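Local structure of alpha-glucosidase (Bacteroides thetaiotaomicron, 5XFM) at residues A[86-91]-A[481-486]; A[214-219]-A[415-420]; A[422-427]-A[445-450]; A[430-435]-A[439-444]. The protein hydrolyses beta-L-arabinopyranosides and alpha-galactosides, acting as a bifunctional glycoside hydrolase of family 97 that carries a bound calcium ion. The protein carries 1 engineered substitution. One frame throughout, in Å; residues are numbered along the deposited sequence.

Contact 1: residues A[86-91]-A[481-486]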
# COMPACT_ATOMS: atom_id res chain seq x y z
N ARG A 86 10.16 -2.92 -7.35
CA ARG A 86 9.28 -1.95 -6.70
C ARG A 86 8.44 -2.53 -5.55
O ARG A 86 7.41 -1.95 -5.18
CB ARG A 86 8.33 -1.32 -7.72
CG ARG A 86 9.03 -0.53 -8.82
CD ARG A 86 8.13 -0.40 -10.04
NE ARG A 86 8.09 -1.65 -10.81
CZ ARG A 86 7.03 -2.08 -11.49
NH1 ARG A 86 5.91 -1.38 -11.50
NH2 ARG A 86 7.09 -3.23 -12.15
N ILE A 87 8.84 -3.67 -5.00
CA ILE A 87 8.18 -4.22 -3.81
C ILE A 87 9.24 -4.60 -2.77
O ILE A 87 10.42 -4.32 -2.96
CB ILE A 87 7.30 -5.45 -4.14
CG1 ILE A 87 8.14 -6.63 -4.62
CG2 ILE A 87 6.23 -5.11 -5.17
CD1 ILE A 87 7.41 -7.96 -4.59
N LYS A 88 8.80 -5.23 -1.68
CA LYS A 88 9.67 -5.52 -0.53
C LYS A 88 10.75 -6.58 -0.79
O LYS A 88 11.69 -6.72 0.01
CB LYS A 88 8.82 -5.97 0.66
CG LYS A 88 8.14 -7.31 0.45
CD LYS A 88 7.22 -7.68 1.61
CE LYS A 88 5.87 -6.96 1.52
NZ LYS A 88 4.87 -7.52 2.49
N VAL A 89 10.62 -7.34 -1.87
CA VAL A 89 11.59 -8.39 -2.19
C VAL A 89 11.71 -8.48 -3.71
O VAL A 89 10.75 -8.18 -4.42
CB VAL A 89 11.16 -9.75 -1.59
CG1 VAL A 89 9.83 -10.21 -2.17
CG2 VAL A 89 12.24 -10.81 -1.79
N SER A 90 12.88 -8.88 -4.23
CA SER A 90 13.09 -8.85 -5.68
C SER A 90 12.90 -10.21 -6.38
O SER A 90 12.73 -10.27 -7.60
CB SER A 90 14.48 -8.29 -6.00
OG SER A 90 15.51 -9.16 -5.59
N ASN A 91 12.93 -11.30 -5.61
CA ASN A 91 12.75 -12.64 -6.19
C ASN A 91 11.83 -13.50 -5.34
O ASN A 91 12.04 -13.64 -4.13
CB ASN A 91 14.10 -13.34 -6.36
CG ASN A 91 14.88 -12.80 -7.55
OD1 ASN A 91 14.70 -13.25 -8.68
ND2 ASN A 91 15.74 -11.82 -7.29
N ARG A 481 -0.77 -0.96 5.92
CA ARG A 481 -0.91 -0.27 4.64
C ARG A 481 0.22 -0.60 3.66
O ARG A 481 -0.03 -0.90 2.50
CB ARG A 481 -0.98 1.25 4.85
CG ARG A 481 -0.73 2.08 3.58
CD ARG A 481 -1.74 1.82 2.46
NE ARG A 481 -1.43 2.63 1.28
CZ ARG A 481 -0.53 2.31 0.36
NH1 ARG A 481 0.14 1.16 0.45
NH2 ARG A 481 -0.29 3.13 -0.65
N ASN A 482 1.45 -0.54 4.14
CA ASN A 482 2.62 -0.64 3.28
C ASN A 482 3.00 -2.09 2.94
O ASN A 482 3.71 -2.34 1.96
CB ASN A 482 3.78 0.13 3.93
CG ASN A 482 4.91 0.43 2.96
OD1 ASN A 482 6.06 0.57 3.36
ND2 ASN A 482 4.58 0.54 1.68
N THR A 483 2.52 -3.05 3.73
CA THR A 483 2.85 -4.46 3.51
C THR A 483 2.22 -5.01 2.22
O THR A 483 2.73 -5.96 1.64
CB THR A 483 2.43 -5.36 4.72
OG1 THR A 483 3.20 -6.55 4.73
CG2 THR A 483 0.95 -5.73 4.67
N VAL A 484 1.10 -4.44 1.80
CA VAL A 484 0.46 -4.91 0.57
C VAL A 484 0.80 -4.07 -0.64
O VAL A 484 0.35 -4.36 -1.75
CB VAL A 484 -1.09 -4.95 0.71
CG1 VAL A 484 -1.50 -5.84 1.87
CG2 VAL A 484 -1.63 -3.54 0.88
N GLY A 485 1.59 -3.01 -0.46
CA GLY A 485 1.93 -2.17 -1.59
C GLY A 485 2.71 -0.90 -1.32
O GLY A 485 2.79 -0.43 -0.18
N SER A 486 3.28 -0.34 -2.39
CA SER A 486 4.06 0.89 -2.31
C SER A 486 3.28 2.01 -1.67
O SER A 486 2.12 2.26 -2.01
CB SER A 486 4.54 1.32 -3.69
OG SER A 486 5.47 0.42 -4.24
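Lys88 and Thr483 mark the closest backbone approach, their CA atoms 8.0 Å apart, on two irregular loop segments whose touching parts run nearly antiparallel, at 163°. A gap this wide needs a long side chain to cross it. Lysine supplies one: its chain bends at chi3 (79°) and comes to lie alongside Thr483, pointing the same way. The ammonium then grips the threonine twice. Lys88 NZ donates to Thr483 O at 2.8 Å, lying in the carbonyl plane on a lone pair, and to the hydroxyl Thr483 OG1 at 3.0 Å. With chi1 at -157°, OG1 stands opposite the backbone N and beside the carbonyl carbon, which brings hydroxyl and carbonyl within reach of one cation. Thr275 O and Val273 O also bond NZ, four oxygens sharing three N-H groups, while Thr483 OG1 bonds Ile272 O. Nearer the other end, Ser486 OG comes to 3.2 Å from Arg86 O at an angle too poor for a hydrogen bond; its hydroxyl bonds Glu442 OE2 instead. Arg86 turns its guanidinium away from segment 481-486, to the carbonyls of Tyr445 and Tyr448. The contact joins loops of the N-terminal and TIM-barrel-clan family regions of glycoside hydrolase 97. Its chemistry implies a buried ammonium bound by carbonyl and hydroxyl oxygens, whose dipoles probably offset much of the cost of burying the charge.

Contact 2: residues A[214-219]-A[415-420]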
# COMPACT_ATOMS: atom_id res chain seq x y z
N VAL A 214 -7.30 -6.05 -8.77
CA VAL A 214 -8.38 -5.16 -9.20
C VAL A 214 -7.92 -4.25 -10.34
O VAL A 214 -6.97 -3.47 -10.19
CB VAL A 214 -8.90 -4.29 -8.05
CG1 VAL A 214 -9.91 -3.26 -8.57
CG2 VAL A 214 -9.50 -5.17 -6.96
N ASP A 215 -8.59 -4.37 -11.48
CA ASP A 215 -8.30 -3.50 -12.61
C ASP A 215 -9.60 -3.00 -13.18
O ASP A 215 -10.62 -2.96 -12.48
CB ASP A 215 -7.47 -4.22 -13.68
CG ASP A 215 -8.06 -5.57 -14.08
OD1 ASP A 215 -9.30 -5.70 -14.20
OD2 ASP A 215 -7.27 -6.51 -14.30
N SER A 216 -9.60 -2.67 -14.46
CA SER A 216 -10.76 -2.08 -15.11
C SER A 216 -11.98 -3.00 -15.11
O SER A 216 -13.10 -2.55 -15.35
CB SER A 216 -10.40 -1.65 -16.54
OG SER A 216 -10.12 -2.76 -17.36
N ARG A 217 -11.77 -4.29 -14.86
CA ARG A 217 -12.85 -5.27 -14.95
C ARG A 217 -13.68 -5.41 -13.67
O ARG A 217 -14.59 -6.24 -13.61
CB ARG A 217 -12.28 -6.63 -15.36
CG ARG A 217 -11.99 -6.73 -16.86
CD ARG A 217 -11.07 -7.88 -17.21
NE ARG A 217 -9.73 -7.71 -16.65
CZ ARG A 217 -8.85 -8.70 -16.49
NH1 ARG A 217 -9.16 -9.94 -16.86
NH2 ARG A 217 -7.66 -8.45 -15.97
N TYR A 218 -13.40 -4.60 -12.66
CA TYR A 218 -14.17 -4.68 -11.42
C TYR A 218 -14.13 -3.35 -10.68
O TYR A 218 -13.53 -2.38 -11.14
CB TYR A 218 -13.62 -5.80 -10.53
CG TYR A 218 -14.65 -6.62 -9.78
CD1 TYR A 218 -15.37 -7.63 -10.42
CD2 TYR A 218 -14.86 -6.44 -8.41
CE1 TYR A 218 -16.28 -8.42 -9.74
CE2 TYR A 218 -15.78 -7.23 -7.72
CZ TYR A 218 -16.48 -8.21 -8.39
OH TYR A 218 -17.40 -9.00 -7.71
N CYS A 219 -14.77 -3.33 -9.51
CA CYS A 219 -14.70 -2.18 -8.62
C CYS A 219 -13.70 -2.50 -7.51
O CYS A 219 -13.37 -3.66 -7.29
CB CYS A 219 -16.08 -1.88 -8.04
SG CYS A 219 -16.77 -3.26 -7.08
N LEU A 415 -10.30 4.69 -15.25
CA LEU A 415 -9.45 5.87 -15.37
C LEU A 415 -7.99 5.61 -14.94
O LEU A 415 -7.05 5.97 -15.66
CB LEU A 415 -10.05 7.01 -14.56
CG LEU A 415 -9.32 8.35 -14.67
CD1 LEU A 415 -9.25 8.82 -16.12
CD2 LEU A 415 -10.03 9.37 -13.81
N TYR A 416 -7.80 4.99 -13.77
CA TYR A 416 -6.47 4.61 -13.28
C TYR A 416 -5.68 3.86 -14.34
O TYR A 416 -4.52 4.19 -14.66
CB TYR A 416 -6.55 3.72 -12.03
CG TYR A 416 -6.83 4.42 -10.71
CD1 TYR A 416 -5.87 5.22 -10.10
CD2 TYR A 416 -8.04 4.22 -10.05
CE1 TYR A 416 -6.13 5.84 -8.88
CE2 TYR A 416 -8.31 4.83 -8.85
CZ TYR A 416 -7.35 5.63 -8.26
OH TYR A 416 -7.63 6.24 -7.06
N GLU A 417 -6.31 2.80 -14.85
CA GLU A 417 -5.64 1.92 -15.79
C GLU A 417 -5.30 2.62 -17.10
O GLU A 417 -4.16 2.56 -17.56
CB GLU A 417 -6.50 0.68 -16.05
CG GLU A 417 -5.89 -0.31 -17.00
CD GLU A 417 -6.76 -1.54 -17.16
OE1 GLU A 417 -6.69 -2.44 -16.29
OE2 GLU A 417 -7.55 -1.60 -18.13
N ASP A 418 -6.27 3.31 -17.69
CA ASP A 418 -6.03 4.03 -18.95
C ASP A 418 -4.92 5.09 -18.81
O ASP A 418 -4.10 5.27 -19.73
CB ASP A 418 -7.32 4.68 -19.46
CG ASP A 418 -8.39 3.65 -19.81
OD1 ASP A 418 -8.07 2.45 -19.88
OD2 ASP A 418 -9.55 4.04 -20.04
N ILE A 419 -4.88 5.77 -17.67
CA ILE A 419 -3.83 6.75 -17.42
C ILE A 419 -2.48 6.04 -17.40
O ILE A 419 -1.52 6.48 -18.05
CB ILE A 419 -4.03 7.51 -16.10
CG1 ILE A 419 -5.20 8.49 -16.22
CG2 ILE A 419 -2.77 8.26 -15.71
CD1 ILE A 419 -5.60 9.11 -14.88
N LEU A 420 -2.41 4.93 -16.67
CA LEU A 420 -1.17 4.14 -16.63
C LEU A 420 -0.70 3.66 -18.01
O LEU A 420 0.51 3.65 -18.30
CB LEU A 420 -1.34 2.94 -15.70
CG LEU A 420 -1.07 3.23 -14.22
CD1 LEU A 420 -1.63 2.15 -13.31
CD2 LEU A 420 0.44 3.34 -14.05
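Glu417 reaches from helix 410-425 to the turn at Ser216, where the two backbones come closest. From CB the chain runs out fully extended: CG stands opposite the backbone N (chi1 -179°) and CD continues the line (chi2 177°), so two methylenes carry the acid clear of the helix. CD arrives 3.6 Å from Ser216 OG, and the carboxylate then splits its work. OE2 accepts a hydrogen bond from Ser216 OG at 2.9 Å, on the syn side but 35° out of the carboxylate plane. OE1 accepts a weak bond from Ser216 N at 3.4 Å, touches Asp215 CB at 3.3 Å, and is also bonded by Tyr445 OH. The receiving loop, which follows strand 206-212 of the N-terminal family region and meets a helix of the TIM-barrel type region, is a type I beta turn from Asp215 to Tyr218 with an Asx turn inside it, for Asp215 OD1 accepts from Arg217 N at 2.9 Å. Serine suits the second position of this turn, since its NH and short hydroxyl can serve one carboxylate together. A leucine in place of Glu417 would probably leave Ser216 OG and Tyr445 OH without their acceptor and weaken the turn's hold on the helix. Asp215 OD2 lies 4.6 Å from Glu417 OE1, a like-charge approach probably eased by the salt bridge from Arg217 NH2 to Asp215 OD2. Gln410 NE2, on the same helix, binds Ser216 O.

Contact 3: residues A[422-427]-A[445-450]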
# COMPACT_ATOMS: atom_id res chain seq x y z
N ASP A 422 -1.54 4.89 -21.20
CA ASP A 422 -1.07 6.00 -22.04
C ASP A 422 0.31 6.50 -21.55
O ASP A 422 1.21 6.81 -22.35
CB ASP A 422 -2.09 7.14 -22.04
CG ASP A 422 -3.36 6.81 -22.82
OD1 ASP A 422 -3.32 5.90 -23.68
OD2 ASP A 422 -4.39 7.47 -22.59
N ALA A 423 0.45 6.56 -20.23
CA ALA A 423 1.71 6.94 -19.62
C ALA A 423 2.83 6.05 -20.10
O ALA A 423 3.87 6.54 -20.56
CB ALA A 423 1.61 6.89 -18.10
N ASP A 424 2.64 4.73 -20.00
CA ASP A 424 3.66 3.82 -20.47
C ASP A 424 3.95 4.01 -21.94
O ASP A 424 5.10 3.89 -22.37
CB ASP A 424 3.30 2.36 -20.25
CG ASP A 424 4.42 1.44 -20.70
OD1 ASP A 424 5.49 1.46 -20.05
OD2 ASP A 424 4.26 0.75 -21.74
N ASP A 425 2.91 4.28 -22.73
CA ASP A 425 3.13 4.55 -24.15
C ASP A 425 4.03 5.78 -24.35
O ASP A 425 4.71 5.90 -25.37
CB ASP A 425 1.80 4.76 -24.88
CG ASP A 425 1.03 3.47 -25.07
OD1 ASP A 425 1.66 2.39 -25.06
OD2 ASP A 425 -0.21 3.52 -25.23
N HIS A 426 4.05 6.68 -23.37
CA HIS A 426 4.92 7.85 -23.49
C HIS A 426 6.10 7.84 -22.51
O HIS A 426 6.64 8.89 -22.18
CB HIS A 426 4.10 9.12 -23.30
CG HIS A 426 3.01 9.26 -24.32
ND1 HIS A 426 1.75 8.73 -24.13
CD2 HIS A 426 3.00 9.85 -25.54
CE1 HIS A 426 1.01 8.99 -25.19
NE2 HIS A 426 1.74 9.67 -26.06
N GLY A 427 6.49 6.65 -22.08
CA GLY A 427 7.64 6.46 -21.21
C GLY A 427 7.57 7.19 -19.88
O GLY A 427 8.59 7.63 -19.35
N TYR A 445 1.20 -3.36 -13.50
CA TYR A 445 1.60 -2.21 -14.33
C TYR A 445 3.09 -1.85 -14.20
O TYR A 445 3.51 -1.30 -13.19
CB TYR A 445 0.76 -0.98 -13.96
CG TYR A 445 -0.73 -1.23 -13.96
CD1 TYR A 445 -1.45 -1.23 -15.15
CD2 TYR A 445 -1.40 -1.49 -12.77
CE1 TYR A 445 -2.82 -1.46 -15.14
CE2 TYR A 445 -2.75 -1.72 -12.76
CZ TYR A 445 -3.46 -1.71 -13.94
OH TYR A 445 -4.82 -1.94 -13.93
N PRO A 446 3.87 -2.11 -15.26
CA PRO A 446 5.33 -1.92 -15.30
C PRO A 446 5.78 -0.50 -14.94
O PRO A 446 6.89 -0.34 -14.43
CB PRO A 446 5.70 -2.23 -16.75
CG PRO A 446 4.60 -3.12 -17.24
CD PRO A 446 3.36 -2.67 -16.53
N ASN A 447 4.95 0.50 -15.20
CA ASN A 447 5.34 1.90 -14.96
C ASN A 447 4.70 2.50 -13.71
O ASN A 447 4.84 3.69 -13.44
CB ASN A 447 5.01 2.76 -16.18
CG ASN A 447 3.55 2.67 -16.60
OD1 ASN A 447 2.95 1.59 -16.58
ND2 ASN A 447 2.99 3.79 -17.01
N TYR A 448 4.02 1.67 -12.93
CA TYR A 448 3.46 2.11 -11.66
C TYR A 448 4.56 2.28 -10.62
O TYR A 448 5.33 1.36 -10.38
CB TYR A 448 2.40 1.13 -11.17
CG TYR A 448 1.98 1.38 -9.75
CD1 TYR A 448 1.17 2.47 -9.42
CD2 TYR A 448 2.41 0.55 -8.73
CE1 TYR A 448 0.80 2.71 -8.11
CE2 TYR A 448 2.05 0.78 -7.42
CZ TYR A 448 1.24 1.86 -7.12
OH TYR A 448 0.88 2.09 -5.81
N VAL A 449 4.67 3.46 -10.02
CA VAL A 449 5.72 3.69 -9.04
C VAL A 449 5.23 4.23 -7.69
O VAL A 449 5.94 4.99 -7.02
CB VAL A 449 6.81 4.62 -9.60
CG1 VAL A 449 7.53 3.95 -10.77
CG2 VAL A 449 6.23 5.97 -10.00
N GLY A 450 4.02 3.85 -7.29
CA GLY A 450 3.56 4.14 -5.95
C GLY A 450 2.26 4.90 -5.82
O GLY A 450 1.79 5.53 -6.77
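Asn447 and Asp424 hold most of this buried contact, with Ala423 adding a methyl group. Asn447 belongs to a type I turn, Tyr445 to Tyr448, and its CG sits between its own backbone N and carbonyl carbon (chi1 55°), which sends the amide toward the last turn of helix 410-425. There Asn447 ND2 lies 3.6 Å from Ala423 CB and 3.2 Å from Asp424 N. ND2 and that backbone N are both donors and form no bond with each other. They come close because ND2 is directed to Leu420 O, one helical turn before Asp424, and to Leu428 O just past the helix end. An asparagine fits here since its amide offers two N-H groups to these carbonyls while OD1 bonds Tyr286 OH. Asp424 CB packs 3.7 Å from Asn447 CG, and the carboxylate plane is turned 60° from the amide. The acid does not answer the amide: Asp424 OD1 bonds Tyr292 OH and Thr288 OG1, which satisfy a buried oxygen. Ala423 is small enough to let the amide settle against the helix. The chain then leaves the helix through a Schellman motif, with Leu428 N to Ala423 O, Gly427 N to Asp424 O at 3.1 Å, and glycine taking the positive phi of 60°. Asn447 thus ties a helix C-terminus to the start of strand 448-451, at the N-terminal end of the parallel strands in a TIM-barrel type domain.

Contact 4: residues A[430-435]-A[439-444]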
# COMPACT_ATOMS: atom_id res chain seq x y z
N VAL A 430 4.29 6.72 -13.09
CA VAL A 430 3.10 7.30 -12.48
C VAL A 430 3.00 7.10 -10.97
O VAL A 430 3.05 5.97 -10.49
CB VAL A 430 1.82 6.73 -13.13
CG1 VAL A 430 0.59 7.21 -12.38
CG2 VAL A 430 1.75 7.14 -14.58
N ILE A 431 2.89 8.20 -10.24
CA ILE A 431 2.52 8.18 -8.83
C ILE A 431 1.05 8.57 -8.69
O ILE A 431 0.61 9.52 -9.34
CB ILE A 431 3.36 9.15 -7.98
CG1 ILE A 431 4.84 8.77 -8.01
CG2 ILE A 431 2.86 9.19 -6.54
CD1 ILE A 431 5.73 9.78 -7.31
N PHE A 432 0.29 7.85 -7.86
CA PHE A 432 -1.07 8.28 -7.56
C PHE A 432 -1.18 8.90 -6.18
O PHE A 432 -0.56 8.43 -5.22
CB PHE A 432 -2.06 7.12 -7.66
CG PHE A 432 -2.25 6.62 -9.05
CD1 PHE A 432 -2.52 7.50 -10.09
CD2 PHE A 432 -2.18 5.26 -9.33
CE1 PHE A 432 -2.70 7.03 -11.37
CE2 PHE A 432 -2.37 4.80 -10.61
CZ PHE A 432 -2.62 5.68 -11.63
N HIS A 433 -1.98 9.95 -6.08
CA HIS A 433 -2.32 10.58 -4.81
C HIS A 433 -3.82 10.81 -4.74
O HIS A 433 -4.51 10.77 -5.76
CB HIS A 433 -1.57 11.89 -4.62
CG HIS A 433 -0.26 11.74 -3.91
ND1 HIS A 433 0.01 12.38 -2.71
CD2 HIS A 433 0.85 11.04 -4.21
CE1 HIS A 433 1.23 12.07 -2.31
NE2 HIS A 433 1.76 11.25 -3.21
N GLY A 434 -4.33 11.05 -3.53
CA GLY A 434 -5.75 11.29 -3.32
C GLY A 434 -6.52 10.13 -3.89
O GLY A 434 -7.51 10.31 -4.60
N CYS A 435 -6.07 8.93 -3.54
CA CYS A 435 -6.35 7.74 -4.34
C CYS A 435 -6.71 6.53 -3.51
O CYS A 435 -6.68 6.56 -2.27
CB CYS A 435 -5.14 7.41 -5.21
SG CYS A 435 -3.63 7.03 -4.25
N ARG A 439 -3.65 -2.43 -5.65
CA ARG A 439 -4.05 -3.82 -5.49
C ARG A 439 -3.20 -4.74 -6.36
O ARG A 439 -3.68 -5.27 -7.37
CB ARG A 439 -5.54 -3.95 -5.79
CG ARG A 439 -6.42 -3.58 -4.59
CD ARG A 439 -7.61 -2.76 -5.05
NE ARG A 439 -8.65 -2.54 -4.03
CZ ARG A 439 -8.91 -1.37 -3.46
NH1 ARG A 439 -8.19 -0.30 -3.78
NH2 ARG A 439 -9.88 -1.27 -2.57
N GLY A 440 -1.94 -4.91 -5.98
CA GLY A 440 -1.01 -5.70 -6.76
C GLY A 440 -0.54 -4.93 -7.98
O GLY A 440 -0.10 -5.52 -8.97
N TRP A 441 -0.64 -3.61 -7.92
CA TRP A 441 -0.42 -2.78 -9.11
C TRP A 441 1.03 -2.72 -9.63
O TRP A 441 1.22 -2.49 -10.83
CB TRP A 441 -0.95 -1.36 -8.83
CG TRP A 441 -2.46 -1.30 -8.86
CD1 TRP A 441 -3.32 -2.36 -8.94
CD2 TRP A 441 -3.28 -0.12 -8.87
NE1 TRP A 441 -4.62 -1.92 -8.97
CE2 TRP A 441 -4.62 -0.55 -8.93
CE3 TRP A 441 -3.01 1.25 -8.82
CZ2 TRP A 441 -5.69 0.35 -8.95
CZ3 TRP A 441 -4.07 2.14 -8.84
CH2 TRP A 441 -5.40 1.69 -8.90
N GLU A 442 2.02 -2.96 -8.78
CA GLU A 442 3.42 -2.97 -9.22
C GLU A 442 3.66 -4.06 -10.28
O GLU A 442 4.35 -3.83 -11.28
CB GLU A 442 4.38 -3.20 -8.04
CG GLU A 442 4.48 -2.07 -7.02
CD GLU A 442 3.51 -2.23 -5.86
OE1 GLU A 442 2.53 -2.99 -6.00
OE2 GLU A 442 3.75 -1.60 -4.79
N ARG A 443 3.08 -5.23 -10.06
CA ARG A 443 3.23 -6.33 -11.00
C ARG A 443 2.31 -6.12 -12.19
O ARG A 443 2.70 -6.34 -13.33
CB ARG A 443 2.94 -7.67 -10.34
CG ARG A 443 3.23 -8.86 -11.23
CD ARG A 443 3.66 -10.06 -10.43
NE ARG A 443 3.95 -11.21 -11.29
CZ ARG A 443 5.13 -11.41 -11.87
NH1 ARG A 443 6.12 -10.54 -11.68
NH2 ARG A 443 5.32 -12.48 -12.64
N MET A 444 1.07 -5.70 -11.93
CA MET A 444 0.12 -5.51 -13.01
C MET A 444 0.55 -4.42 -14.00
O MET A 444 0.32 -4.56 -15.20
CB MET A 444 -1.26 -5.19 -12.43
CG MET A 444 -1.86 -6.37 -11.69
SD MET A 444 -3.13 -5.94 -10.49
CE MET A 444 -4.48 -5.47 -11.56
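Trp441 meets Phe432 across this contact, and the segment 439-444 is shaped to deliver it. Arg439 comes first: its backbone N lies 3.3 Å above one face of the indole of Trp441, offset toward the rim, while its guanidinium leaves for a salt bridge with Glu211. Gly440, at the N-cap, has a phi of 76° that glycine accommodates easily, and Gly440 O accepts from Met444 N at 3.2 Å to start the short helix. Trp441 follows. Its CG stands opposite the carbonyl carbon (chi1 -75°), which carries the six-membered ring toward strand 429-432. Trp441 CZ3 touches Phe432 CE2 at 3.6 Å and Phe432 CD2 at 3.7 Å. The ring centroids are 5.9 Å apart and the planes 78° apart, rim against rim, with neither ring over the other's face. The broad indole bridges from the helix to the strand's side chain and still donates NE1 to Val214 O. Tyr416 packs edge-to-face with both rings, and Val430 CG1 lies over one face of Phe432. Without the ring of Phe432, as with an alanine here, a gap is likely to open beside the indole rim, and Tyr416 would lose one of its aromatic partners. Glu442 points elsewhere, to Ser486 OG and Trp279 NE1, and Arg443 to Gln84 OE1. Strand 429-432, helix 441-444 and strand 448-451 form one beta-alpha-beta unit of the TIM-barrel type domain, and the side chain of Phe432 is about 10 Å from the calcium ion bound by Glu174, Glu452 and Glu458.

Contact 1 closes a loop of nearly 390 residues within which the other three all lie. Contact 2 closes before contact 3 opens, and contact 4 is nested inside contact 3. Centres of contacts 1 and 2 are 20 Å apart, whereas the centre of contact 4 is about 10 Å from those of contacts 2 and 3 and 12 Å from that of contact 1. Contacts 2 and 3 share helix 410-425; contact 3 reaches strand 448-451 and contact 4 strand 429-432, neighbours in the parallel sheet. Contacts 1 and 2 fasten the N-terminal family region to the barrel region at two places, while contacts 3 and 4 join helices and strands within the barrel region.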